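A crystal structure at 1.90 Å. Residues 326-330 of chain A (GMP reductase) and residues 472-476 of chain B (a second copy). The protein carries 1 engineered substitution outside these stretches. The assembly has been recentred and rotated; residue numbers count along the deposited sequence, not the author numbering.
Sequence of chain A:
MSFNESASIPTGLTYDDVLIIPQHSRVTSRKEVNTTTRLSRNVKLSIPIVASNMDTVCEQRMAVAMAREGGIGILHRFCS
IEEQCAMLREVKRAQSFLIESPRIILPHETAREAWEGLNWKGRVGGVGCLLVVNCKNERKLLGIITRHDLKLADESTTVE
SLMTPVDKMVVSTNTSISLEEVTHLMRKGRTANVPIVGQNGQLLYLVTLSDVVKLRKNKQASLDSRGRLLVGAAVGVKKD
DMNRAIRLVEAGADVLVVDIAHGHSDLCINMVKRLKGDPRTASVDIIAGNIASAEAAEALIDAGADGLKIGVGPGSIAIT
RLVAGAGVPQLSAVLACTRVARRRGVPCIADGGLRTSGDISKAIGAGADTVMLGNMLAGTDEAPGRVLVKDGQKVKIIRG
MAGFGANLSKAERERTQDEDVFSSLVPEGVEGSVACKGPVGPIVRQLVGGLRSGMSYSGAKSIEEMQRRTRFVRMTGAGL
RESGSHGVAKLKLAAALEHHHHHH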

# COMPACT_ATOMS: atom_id res chain seq x y z
N ALA A 326 15.58 26.33 14.55
CA ALA A 326 15.37 26.95 15.85
C ALA A 326 13.99 26.59 16.40
O ALA A 326 13.04 26.36 15.65
CB ALA A 326 15.46 28.48 15.75
N GLY A 327 13.89 26.58 17.72
CA GLY A 327 12.65 26.25 18.38
C GLY A 327 12.91 25.72 19.78
O GLY A 327 14.05 25.54 20.21
N VAL A 328 11.82 25.49 20.50
CA VAL A 328 11.85 24.91 21.84
C VAL A 328 10.64 23.99 21.95
O VAL A 328 9.53 24.40 21.60
CB VAL A 328 11.81 25.98 22.95
CG1 VAL A 328 11.83 25.30 24.34
CG2 VAL A 328 12.96 26.94 22.83
N PRO A 329 10.82 22.74 22.40
CA PRO A 329 9.66 21.86 22.60
C PRO A 329 8.63 22.55 23.48
O PRO A 329 8.97 23.18 24.48
CB PRO A 329 10.28 20.63 23.29
CG PRO A 329 11.71 20.60 22.66
CD PRO A 329 12.10 22.07 22.67
N GLN A 330 7.36 22.43 23.09
CA GLN A 330 6.38 23.44 23.52
C GLN A 330 6.04 23.34 25.00
O GLN A 330 5.77 24.37 25.64
CB GLN A 330 5.12 23.33 22.67
CG GLN A 330 4.01 24.34 23.05
CD GLN A 330 4.32 25.79 22.66
OE1 GLN A 330 5.48 26.18 22.50
NE2 GLN A 330 3.27 26.59 22.50
N PHE B 472 21.81 25.09 22.38
CA PHE B 472 20.93 24.03 21.92
C PHE B 472 20.03 23.53 23.05
O PHE B 472 20.38 23.62 24.23
CB PHE B 472 21.73 22.83 21.39
CG PHE B 472 22.52 23.13 20.14
CD1 PHE B 472 21.88 23.29 18.92
CD2 PHE B 472 23.90 23.22 20.19
CE1 PHE B 472 22.61 23.54 17.77
CE2 PHE B 472 24.64 23.47 19.04
CZ PHE B 472 23.99 23.64 17.83
N VAL B 473 18.89 22.98 22.65
CA VAL B 473 18.03 22.19 23.54
C VAL B 473 17.77 20.85 22.86
O VAL B 473 17.54 20.79 21.65
CB VAL B 473 16.72 22.94 23.87
CG1 VAL B 473 15.97 23.37 22.60
CG2 VAL B 473 15.82 22.09 24.76
N ARG B 474 17.85 19.78 23.64
CA ARG B 474 17.65 18.43 23.13
C ARG B 474 16.17 18.11 23.06
O ARG B 474 15.39 18.56 23.90
CB ARG B 474 18.39 17.45 24.04
CG ARG B 474 18.26 16.01 23.69
CD ARG B 474 19.39 15.26 24.36
NE ARG B 474 19.16 13.83 24.31
CZ ARG B 474 19.84 12.97 25.04
NH1 ARG B 474 20.77 13.43 25.88
NH2 ARG B 474 19.59 11.67 24.95
N MET B 475 15.75 17.39 22.02
CA MET B 475 14.36 16.98 21.91
C MET B 475 14.27 15.46 21.84
O MET B 475 15.20 14.79 21.39
CB MET B 475 13.63 17.63 20.70
CG MET B 475 14.39 17.65 19.39
SD MET B 475 13.37 18.38 18.06
CE MET B 475 14.56 18.43 16.72
N THR B 476 13.16 14.92 22.36
CA THR B 476 12.85 13.50 22.21
C THR B 476 12.27 13.24 20.81
O THR B 476 12.08 14.16 20.01
CB THR B 476 11.85 13.04 23.27
OG1 THR B 476 10.57 13.59 22.95
CG2 THR B 476 12.27 13.53 24.66

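Contact between an irregular segment of chain A, residues 326-330, and a strand of the second copy of GMP reductase, chain B. No hydrogen bond crosses between the two stretches; the contact is one of van der Waals packing, burying 153 Å² summed over both sides. Ala A326 is buried but stays out of reach of the chain B stretch, its CB 8.6 Å from the nearest atom there, CG1 of Val B473. Gly A327 makes the first contact through its backbone: its O lies 3.8 Å from CG1 of Val B473, a methyl that can pack against the carbonyl but cannot donate a hydrogen bond to it. The phi/psi of Gly A327, 155/175, would jam a CB against the carbonyl O of Ala A326, so the backbone itself calls for glycine here. Val A328, a t rotamer, points its CB sideways; its closest atom to the strand is CA, 4.5 Å from CG1 of Val B473, a loose approach. Pro A329 is the centre of the chain A side. Its CA-to-CB bond points toward the strand, and its ring bridges two residues that face it: CD packs 4.1 Å from CG1 of Val B473, and CG lies 4.0 Å from CB of Met B475. Between them, Arg B474 points away, in keeping with the alternation of a strand, and offers only its backbone, with O 4.4 Å from CG of Pro A329. Val B473, in the p rotamer, thus places one methyl, CG1, against three successive chain A residues. Met B475 also starts toward chain A, but its end leads away, so the contact is made at CB. Pro A329 is the N-cap residue of a helix that Gln A330 enters, and Gln A330 takes no part in the contact; its NE2 is hydrogen-bonded elsewhere in the structure.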